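Local coordinates for lysyl oxidase (Pichia pastoris, PDB 1W7C), which oxidises primary amines, peptidyl lysine side chains probably among them, as a copper- and topaquinone-dependent amine oxidase, at residues A[485-499]-A[643-656]. Sequence-based numbering, arbitrary orientation. Where two conformers were deposited one is given.
Sequences GSFHDHVLNYKVDLD and DIVAWVNLGLHHLP. With CA (calcium ion), chain D; CU (copper (II) ion), chain C.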
ATOM      1  N   GLY A 485      10.356  14.548  19.270  1.00 17.54           N
ATOM      2  CA  GLY A 485      10.437  13.649  18.116  0.60 23.31           C
ATOM      3  C   GLY A 485      10.963  14.360  16.864  0.60 31.99           C
ATOM      4  O   GLY A 485      10.211  14.777  15.965  0.60 18.70           O
ATOM      5  N   SER A 486      12.275  14.492  16.782  0.60 16.82           N
ATOM      6  CA  SER A 486      12.881  15.251  15.700  0.60 18.95           C
ATOM      7  C   SER A 486      12.416  14.823  14.293  0.60 19.34           C
ATOM      8  O   SER A 486      12.477  13.687  13.900  0.60 19.24           O
ATOM      9  CB  SER A 486      14.406  15.157  15.774  0.60 32.92           C
ATOM     10  OG  SER A 486      14.912  15.959  16.824  0.60 20.54           O
ATOM     11  N   PHE A 487      12.048  15.788  13.516  0.60 20.35           N
ATOM     12  CA  PHE A 487      11.550  15.566  12.179  1.00 16.22           C
ATOM     13  C   PHE A 487      12.634  15.174  11.174  1.00 16.01           C
ATOM     14  O   PHE A 487      13.704  15.798  11.136  1.00 17.54           O
ATOM     15  CB  PHE A 487      10.966  16.925  11.834  1.00 19.13           C
ATOM     16  CG  PHE A 487      10.282  17.064  10.503  1.00 16.74           C
ATOM     17  CD1 PHE A 487      10.208  18.333   9.909  1.00 20.41           C
ATOM     18  CD2 PHE A 487       9.593  16.042   9.913  1.00 15.96           C
ATOM     19  CE1 PHE A 487       9.532  18.523   8.723  1.00 27.24           C
ATOM     20  CE2 PHE A 487       8.913  16.249   8.707  1.00 18.23           C
ATOM     21  CZ  PHE A 487       8.899  17.468   8.123  1.00 23.00           C
ATOM     22  N   HIS A 488      12.394  14.129  10.385  1.00 15.56           N
ATOM     23  CA  HIS A 488      13.401  13.691   9.430  1.00 15.77           C
ATOM     24  C   HIS A 488      12.765  13.036   8.231  1.00 14.63           C
ATOM     25  O   HIS A 488      11.627  12.561   8.284  1.00 15.61           O
ATOM     26  CB  HIS A 488      14.424  12.762  10.082  1.00 16.77           C
ATOM     27  CG  HIS A 488      13.800  11.548  10.706  1.00 16.17           C
ATOM     28  ND1 HIS A 488      13.137  11.599  11.918  1.00 18.45           N
ATOM     29  CD2 HIS A 488      13.696  10.255  10.279  1.00 17.84           C
ATOM     30  CE1 HIS A 488      12.657  10.396  12.206  1.00 20.84           C
ATOM     31  NE2 HIS A 488      12.988   9.559  11.235  1.00 18.49           N
ATOM     32  N   ASP A 489      13.507  13.046   7.123  1.00 13.68           N
ATOM     33  CA  ASP A 489      13.169  12.293   5.941  1.00 14.08           C
ATOM     34  C   ASP A 489      14.035  11.055   5.838  1.00 13.55           C
ATOM     35  O   ASP A 489      15.250  11.121   6.020  1.00 15.03           O
ATOM     36  CB  ASP A 489      13.419  13.116   4.671  1.00 14.42           C
ATOM     37  CG  ASP A 489      12.326  14.108   4.368  1.00 14.31           C
ATOM     38  OD1 ASP A 489      11.193  13.957   4.896  1.00 15.15           O
ATOM     39  OD2 ASP A 489      12.554  15.065   3.616  1.00 14.85           O
ATOM     40  N   HIS A 490      13.396   9.932   5.559  1.00 13.70           N
ATOM     41  CA  HIS A 490      14.048   8.726   5.055  1.00 13.70           C
ATOM     42  C   HIS A 490      13.841   8.731   3.541  1.00 14.35           C
ATOM     43  O   HIS A 490      12.704   8.888   3.097  1.00 15.52           O
ATOM     44  CB  HIS A 490      13.388   7.474   5.592  1.00 15.01           C
ATOM     45  CG  HIS A 490      13.461   7.324   7.076  1.00 16.88           C
ATOM     46  ND1 HIS A 490      14.510   6.700   7.712  1.00 19.23           N
ATOM     47  CD2 HIS A 490      12.550   7.621   8.041  1.00 19.04           C
ATOM     48  CE1 HIS A 490      14.263   6.653   9.009  1.00 19.91           C
ATOM     49  NE2 HIS A 490      13.082   7.217   9.236  1.00 20.25           N
ATOM     50  N   VAL A 491      14.896   8.531   2.752  1.00 12.64           N
ATOM     51  CA  VAL A 491      14.749   8.366   1.310  1.00 13.05           C
ATOM     52  C   VAL A 491      15.687   7.260   0.852  1.00 13.35           C
ATOM     53  O   VAL A 491      16.840   7.189   1.310  1.00 13.72           O
ATOM     54  CB  VAL A 491      14.964   9.656   0.482  1.00 13.83           C
ATOM     55  CG1 VAL A 491      14.314   9.506  -0.897  1.00 15.04           C
ATOM     56  CG2 VAL A 491      14.428  10.881   1.193  1.00 15.20           C
ATOM     57  N   LEU A 492      15.202   6.380  -0.000  1.00 12.17           N
ATOM     58  CA  LEU A 492      15.920   5.176  -0.468  1.00 12.80           C
ATOM     59  C   LEU A 492      15.904   5.231  -1.997  1.00 12.60           C
ATOM     60  O   LEU A 492      14.854   5.485  -2.576  1.00 14.22           O
ATOM     61  CB  LEU A 492      15.232   3.865  -0.025  1.00 15.79           C
ATOM     62  CG  LEU A 492      15.240   3.521   1.433  1.00 18.85           C
ATOM     63  CD1 LEU A 492      14.132   4.241   2.162  1.00 20.88           C
ATOM     64  CD2 LEU A 492      15.110   2.005   1.629  1.00 24.56           C
ATOM     65  N   ASN A 493      17.033   4.934  -2.631  1.00 12.94           N
ATOM     66  CA  ASN A 493      17.167   4.891  -4.086  1.00 12.22           C
ATOM     67  C   ASN A 493      17.353   3.453  -4.530  1.00 12.05           C
ATOM     68  O   ASN A 493      18.202   2.745  -3.992  1.00 13.24           O
ATOM     69  CB  ASN A 493      18.370   5.715  -4.545  1.00 12.28           C
ATOM     70  CG  ASN A 493      18.445   5.858  -6.030  1.00 13.91           C
ATOM     71  OD1 ASN A 493      19.382   5.353  -6.655  1.00 13.65           O
ATOM     72  ND2 ASN A 493      17.494   6.603  -6.626  1.00 13.86           N
ATOM     73  N   TYR A 494      16.575   3.053  -5.538  1.00 12.40           N
ATOM     74  CA  TYR A 494      16.733   1.758  -6.182  1.00 12.07           C
ATOM     75  C   TYR A 494      17.105   1.933  -7.654  1.00 12.74           C
ATOM     76  O   TYR A 494      16.472   2.660  -8.398  1.00 13.03           O
ATOM     77  CB  TYR A 494      15.429   0.975  -6.111  1.00 13.41           C
ATOM     78  CG  TYR A 494      15.008   0.538  -4.714  1.00 12.35           C
ATOM     79  CD1 TYR A 494      14.348   1.431  -3.881  1.00 12.97           C
ATOM     80  CD2 TYR A 494      15.249  -0.732  -4.248  1.00 13.61           C
ATOM     81  CE1 TYR A 494      13.974   1.045  -2.598  1.00 13.75           C
ATOM     82  CE2 TYR A 494      14.877  -1.122  -3.005  1.00 13.31           C
ATOM     83  CZ  TYR A 494      14.226  -0.225  -2.179  1.00 13.41           C
ATOM     84  OH  TYR A 494      13.808  -0.624  -0.925  1.00 15.97           O
ATOM     85  N   LYS A 495      18.131   1.204  -8.076  1.00 12.64           N
ATOM     86  CA  LYS A 495      18.482   1.093  -9.486  1.00 12.16           C
ATOM     87  C   LYS A 495      17.632  -0.018 -10.086  1.00 11.95           C
ATOM     88  O   LYS A 495      17.746  -1.183  -9.669  1.00 13.51           O
ATOM     89  CB  LYS A 495      19.961   0.782  -9.641  1.00 13.15           C
ATOM     90  CG  LYS A 495      20.452   0.810 -11.064  1.00 14.15           C
ATOM     91  CD  LYS A 495      21.907   0.351 -11.119  1.00 15.35           C
ATOM     92  CE  LYS A 495      22.520   0.474 -12.526  1.00 15.04           C
ATOM     93  NZ  LYS A 495      23.898  -0.133 -12.514  1.00 14.67           N
ATOM     94  N   VAL A 496      16.746   0.332 -11.012  1.00 12.50           N
ATOM     95  CA  VAL A 496      15.811  -0.603 -11.606  1.00 12.85           C
ATOM     96  C   VAL A 496      16.112  -0.638 -13.101  1.00 12.45           C
ATOM     97  O   VAL A 496      15.578   0.155 -13.897  1.00 13.43           O
ATOM     98  CB  VAL A 496      14.335  -0.164 -11.343  1.00 13.57           C
ATOM     99  CG1 VAL A 496      13.362  -1.187 -11.877  1.00 14.38           C
ATOM    100  CG2 VAL A 496      14.061   0.076  -9.856  1.00 13.75           C
ATOM    101  N   ASP A 497      16.993  -1.542 -13.492  1.00 12.97           N
ATOM    102  CA  ASP A 497      17.421  -1.633 -14.876  1.00 13.68           C
ATOM    103  C   ASP A 497      16.511  -2.625 -15.593  1.00 13.91           C
ATOM    104  O   ASP A 497      16.865  -3.754 -15.926  1.00 14.35           O
ATOM    105  CB  ASP A 497      18.894  -2.004 -14.957  1.00 13.88           C
ATOM    106  CG  ASP A 497      19.409  -2.071 -16.348  1.00 14.55           C
ATOM    107  OD1 ASP A 497      18.694  -1.601 -17.301  1.00 13.85           O
ATOM    108  OD2 ASP A 497      20.554  -2.556 -16.557  1.00 15.19           O
ATOM    109  N   LEU A 498      15.312  -2.138 -15.882  1.00 14.16           N
ATOM    110  CA  LEU A 498      14.327  -2.842 -16.699  1.00 13.39           C
ATOM    111  C   LEU A 498      14.906  -2.956 -18.104  1.00 13.46           C
ATOM    112  O   LEU A 498      15.407  -1.959 -18.630  1.00 12.86           O
ATOM    113  CB  LEU A 498      12.985  -2.055 -16.731  1.00 14.21           C
ATOM    114  CG  LEU A 498      12.068  -2.352 -15.537  1.00 14.48           C
ATOM    115  CD1 LEU A 498      11.178  -1.125 -15.252  1.00 16.10           C
ATOM    116  CD2 LEU A 498      11.223  -3.566 -15.792  1.00 14.56           C
ATOM    117  N   ASP A 499      14.728  -4.110 -18.721  1.00 13.70           N
ATOM    118  CA  ASP A 499      15.084  -4.358 -20.115  1.00 13.91           C
ATOM    119  C   ASP A 499      13.847  -5.076 -20.705  1.00 14.43           C
ATOM    120  O   ASP A 499      13.770  -6.317 -20.716  1.00 15.65           O
ATOM    121  CB  ASP A 499      16.299  -5.290 -20.245  1.00 13.83           C
ATOM    122  CG  ASP A 499      17.630  -4.630 -19.987  1.00 14.09           C
ATOM    123  OD1 ASP A 499      17.746  -3.389 -19.866  1.00 15.07           O
ATOM    124  OD2 ASP A 499      18.646  -5.409 -19.903  1.00 15.39           O
ATOM    125  N   ASP A 643      18.976   1.784 -24.015  1.00 14.98           N
ATOM    126  CA  ASP A 643      18.932   1.018 -22.761  1.00 14.46           C
ATOM    127  C   ASP A 643      18.728   2.017 -21.629  1.00 13.94           C
ATOM    128  O   ASP A 643      19.572   2.901 -21.398  1.00 14.75           O
ATOM    129  CB  ASP A 643      20.238   0.276 -22.604  1.00 14.99           C
ATOM    130  CG  ASP A 643      20.249  -0.643 -21.436  1.00 14.77           C
ATOM    131  OD1 ASP A 643      19.312  -0.592 -20.610  1.00 14.45           O
ATOM    132  OD2 ASP A 643      21.181  -1.493 -21.300  1.00 17.02           O
ATOM    133  N   ILE A 644      17.568   1.927 -20.988  1.00 14.19           N
ATOM    134  CA  ILE A 644      17.134   2.861 -19.966  1.00 13.05           C
ATOM    135  C   ILE A 644      17.289   2.182 -18.611  1.00 12.78           C
ATOM    136  O   ILE A 644      17.083   0.961 -18.445  1.00 13.67           O
ATOM    137  CB  ILE A 644      15.652   3.260 -20.221  1.00 13.60           C
ATOM    138  CG1 ILE A 644      15.525   3.970 -21.571  1.00 14.70           C
ATOM    139  CG2 ILE A 644      15.118   4.152 -19.086  1.00 15.34           C
ATOM    140  CD1 ILE A 644      14.118   4.246 -22.012  1.00 15.27           C
ATOM    141  N   VAL A 645      17.651   3.007 -17.632  1.00 13.41           N
ATOM    142  CA  VAL A 645      17.637   2.629 -16.223  1.00 13.62           C
ATOM    143  C   VAL A 645      16.695   3.615 -15.498  1.00 12.29           C
ATOM    144  O   VAL A 645      16.748   4.831 -15.737  1.00 13.91           O
ATOM    145  CB  VAL A 645      19.052   2.770 -15.586  1.00 14.29           C
ATOM    146  CG1 VAL A 645      19.042   2.453 -14.108  1.00 14.90           C
ATOM    147  CG2 VAL A 645      20.052   1.943 -16.340  1.00 14.80           C
ATOM    148  N   ALA A 646      15.809   3.062 -14.657  1.00 13.29           N
ATOM    149  CA  ALA A 646      14.990   3.889 -13.780  1.00 13.42           C
ATOM    150  C   ALA A 646      15.601   3.838 -12.388  1.00 12.46           C
ATOM    151  O   ALA A 646      15.853   2.806 -11.851  1.00 16.07           O
ATOM    152  CB  ALA A 646      13.549   3.411 -13.747  1.00 14.13           C
ATOM    153  N   TRP A 647      15.802   5.021 -11.829  1.00 13.19           N
ATOM    154  CA  TRP A 647      16.319   5.171 -10.456  1.00 13.24           C
ATOM    155  C   TRP A 647      15.096   5.657  -9.666  1.00 11.17           C
ATOM    156  O   TRP A 647      14.666   6.811  -9.835  1.00 13.77           O
ATOM    157  CB  TRP A 647      17.467   6.217 -10.442  1.00 13.56           C
ATOM    158  CG  TRP A 647      18.594   5.915 -11.390  1.00 13.84           C
ATOM    159  CD1 TRP A 647      18.638   6.293 -12.671  1.00 13.96           C
ATOM    160  CD2 TRP A 647      19.849   5.238 -11.122  1.00 13.52           C
ATOM    161  NE1 TRP A 647      19.795   5.845 -13.256  1.00 15.03           N
ATOM    162  CE2 TRP A 647      20.562   5.197 -12.329  1.00 13.78           C
ATOM    163  CE3 TRP A 647      20.402   4.610 -10.003  1.00 14.34           C
ATOM    164  CZ2 TRP A 647      21.830   4.627 -12.445  1.00 14.60           C
ATOM    165  CZ3 TRP A 647      21.666   4.038 -10.103  1.00 14.02           C
ATOM    166  CH2 TRP A 647      22.368   4.033 -11.331  1.00 14.65           C
ATOM    167  N   VAL A 648      14.535   4.738  -8.866  1.00 12.30           N
ATOM    168  CA  VAL A 648      13.245   4.900  -8.248  1.00 12.22           C
ATOM    169  C   VAL A 648      13.404   5.107  -6.763  1.00 12.76           C
ATOM    170  O   VAL A 648      14.096   4.349  -6.102  1.00 12.86           O
ATOM    171  CB  VAL A 648      12.332   3.677  -8.508  1.00 13.40           C
ATOM    172  CG1 VAL A 648      10.999   3.921  -7.898  1.00 13.19           C
ATOM    173  CG2 VAL A 648      12.225   3.402 -10.005  1.00 15.54           C
ATOM    174  N   ASN A 649      12.792   6.164  -6.226  1.00 12.35           N
ATOM    175  CA  ASN A 649      12.874   6.464  -4.817  1.00 12.60           C
ATOM    176  C   ASN A 649      11.633   6.082  -4.020  1.00 12.02           C
ATOM    177  O   ASN A 649      10.493   6.210  -4.489  1.00 13.05           O
ATOM    178  CB  ASN A 649      13.152   7.953  -4.597  1.00 12.30           C
ATOM    179  CG  ASN A 649      14.470   8.360  -5.158  1.00 13.20           C
ATOM    180  OD1 ASN A 649      15.434   7.575  -5.129  1.00 14.57           O
ATOM    181  ND2 ASN A 649      14.536   9.584  -5.691  1.00 14.01           N
ATOM    182  N   LEU A 650      11.888   5.633  -2.796  1.00 12.30           N
ATOM    183  CA  LEU A 650      10.874   5.434  -1.753  1.00 12.38           C
ATOM    184  C   LEU A 650      11.254   6.287  -0.580  1.00 12.14           C
ATOM    185  O   LEU A 650      12.428   6.478  -0.289  1.00 14.34           O
ATOM    186  CB  LEU A 650      10.843   3.960  -1.350  1.00 13.33           C
ATOM    187  CG  LEU A 650      10.307   2.976  -2.385  1.00 13.05           C
ATOM    188  CD1 LEU A 650      10.278   1.590  -1.843  1.00 13.55           C
ATOM    189  CD2 LEU A 650       8.936   3.393  -2.870  1.00 13.61           C
ATOM    190  N   GLY A 651      10.279   6.747   0.171  1.00 12.88           N
ATOM    191  CA  GLY A 651      10.599   7.620   1.274  1.00 15.14           C
ATOM    192  C   GLY A 651       9.508   7.751   2.291  1.00 14.16           C
ATOM    193  O   GLY A 651       8.389   7.284   2.076  1.00 14.77           O
ATOM    194  N   LEU A 652       9.842   8.415   3.388  1.00 13.10           N
ATOM    195  CA  LEU A 652       8.926   8.706   4.487  1.00 13.09           C
ATOM    196  C   LEU A 652       9.313  10.046   5.088  1.00 12.66           C
ATOM    197  O   LEU A 652      10.489  10.259   5.415  1.00 14.88           O
ATOM    198  CB  LEU A 652       9.063   7.651   5.590  0.60 23.35           C
ATOM    199  CG  LEU A 652       8.904   6.173   5.195  0.60 19.65           C
ATOM    200  CD1 LEU A 652       9.443   5.216   6.265  0.60 36.71           C
ATOM    201  CD2 LEU A 652       7.446   5.773   4.903  0.60 23.99           C
ATOM    202  N   HIS A 653       8.342  10.917   5.275  1.00 13.66           N
ATOM    203  CA  HIS A 653       8.511  12.087   6.122  1.00 13.20           C
ATOM    204  C   HIS A 653       8.079  11.698   7.530  1.00 14.68           C
ATOM    205  O   HIS A 653       6.883  11.549   7.808  1.00 18.49           O
ATOM    206  CB  HIS A 653       7.628  13.235   5.657  1.00 13.90           C
ATOM    207  CG  HIS A 653       7.765  13.585   4.209  1.00 13.98           C
ATOM    208  ND1 HIS A 653       8.983  13.794   3.600  1.00 14.82           N
ATOM    209  CD2 HIS A 653       6.828  13.722   3.246  1.00 14.16           C
ATOM    210  CE1 HIS A 653       8.774  14.086   2.327  1.00 15.03           C
ATOM    211  NE2 HIS A 653       7.476  14.021   2.081  1.00 14.51           N
ATOM    212  N   HIS A 654       9.033  11.511   8.419  1.00 14.60           N
ATOM    213  CA  HIS A 654       8.777  10.930   9.736  1.00 14.25           C
ATOM    214  C   HIS A 654       8.786  12.037  10.779  1.00 14.78           C
ATOM    215  O   HIS A 654       9.796  12.671  11.024  1.00 15.43           O
ATOM    216  CB  HIS A 654       9.817   9.879  10.047  1.00 14.95           C
ATOM    217  CG  HIS A 654       9.469   8.987  11.180  1.00 16.57           C
ATOM    218  ND1 HIS A 654      10.332   8.012  11.633  1.00 17.07           N
ATOM    219  CD2 HIS A 654       8.318   8.814  11.880  1.00 18.10           C
ATOM    220  CE1 HIS A 654       9.756   7.327  12.612  1.00 16.41           C
ATOM    221  NE2 HIS A 654       8.534   7.799  12.784  1.00 18.65           N
ATOM    222  N   LEU A 655       7.621  12.223  11.401  1.00 15.73           N
ATOM    223  CA  LEU A 655       7.392  13.168  12.493  1.00 16.93           C
ATOM    224  C   LEU A 655       6.944  12.300  13.683  1.00 14.61           C
ATOM    225  O   LEU A 655       5.732  12.036  13.878  1.00 16.25           O
ATOM    226  CB  LEU A 655       6.302  14.167  12.114  1.00 16.89           C
ATOM    227  CG  LEU A 655       6.073  15.242  13.183  1.00 17.95           C
ATOM    228  CD1 LEU A 655       7.265  16.195  13.284  1.00 18.34           C
ATOM    229  CD2 LEU A 655       4.785  16.035  12.950  1.00 19.68           C
ATOM    230  N   PRO A 656       7.887  11.784  14.451  1.00 14.09           N
ATOM    231  CA  PRO A 656       7.539  10.834  15.498  1.00 14.55           C
ATOM    232  C   PRO A 656       6.569  11.403  16.531  1.00 15.74           C
ATOM    233  O   PRO A 656       6.625  12.545  16.901  1.00 16.89           O
ATOM    234  CB  PRO A 656       8.879  10.488  16.118  1.00 15.08           C
ATOM    235  CG  PRO A 656       9.846  10.639  14.966  1.00 16.19           C
ATOM    236  CD  PRO A 656       9.350  11.871  14.288  1.00 15.15           C
TER
HETATM  237 CA    CA D 802      17.550  -1.215 -19.230  1.00 13.64          CA
HETATM  238 CU    CU C 801      12.223   7.697  10.998  1.00 20.69          CU
HETATM  239  O   HOH W   1      16.256  -0.763 -21.229  1.00 13.86           O
HETATM  240  O   HOH W   2      13.435   6.707  12.554  1.00 33.71           O
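His654 lays its CB over one face of the His488 ring, 3.7 Å from the ring centroid, while the two imidazoles, planes 62° apart, converge on copper. The metal is held by His488 NE2, His490 NE2 and His654 ND1, each at 2.0 Å, with a water as a further ligand; two histidines thus coordinate through NE2 and one through ND1. His488 has CG between its backbone N and carbonyl carbon (chi1 57°), which lets ND1 donate to Ser486 O almost exactly in the ring plane, so that this bond and the copper bond at NE2 together fix the ring's rotation. On the opposite face of the sheet, His653 ND1 donates to Asp489 OD1 at 2.6 Å, in its own ring plane but from above that of the carboxylate; His653 NE2 reaches Asn550 O of the second subunit, tying this pair to the dimer interface.

A His-X-His pair on one strand and a third histidine on its antiparallel neighbour form the copper site of the copper amine oxidase catalytic domain. Paired backbone N-H...O bonds, from His488 with His654 to Val496 with Ala646, set the register without a bulge. Between them, Asn493 ND2 meets Asn649 OD1 in a nearly straight bond (2.7 Å, 177°), with the two amide planes steeply inclined to each other. The extended Lys495 chain runs over a face of Trp647, its CG 3.9 Å from the six-membered ring centroid in a CH-pi contact, and NZ continues to Glu334. At the far end, calcium joins the two segments, taking Asp497 OD1, Leu498 O and, just past the strand, Asp499 OD1 from 485-499, and Asp643 OD1 and Ile644 O from 643-656, plus a water that accepts from Ile644 N. The second oxygens of all three aspartates form salt bridges with Lys65, which probably offsets part of their negative charge.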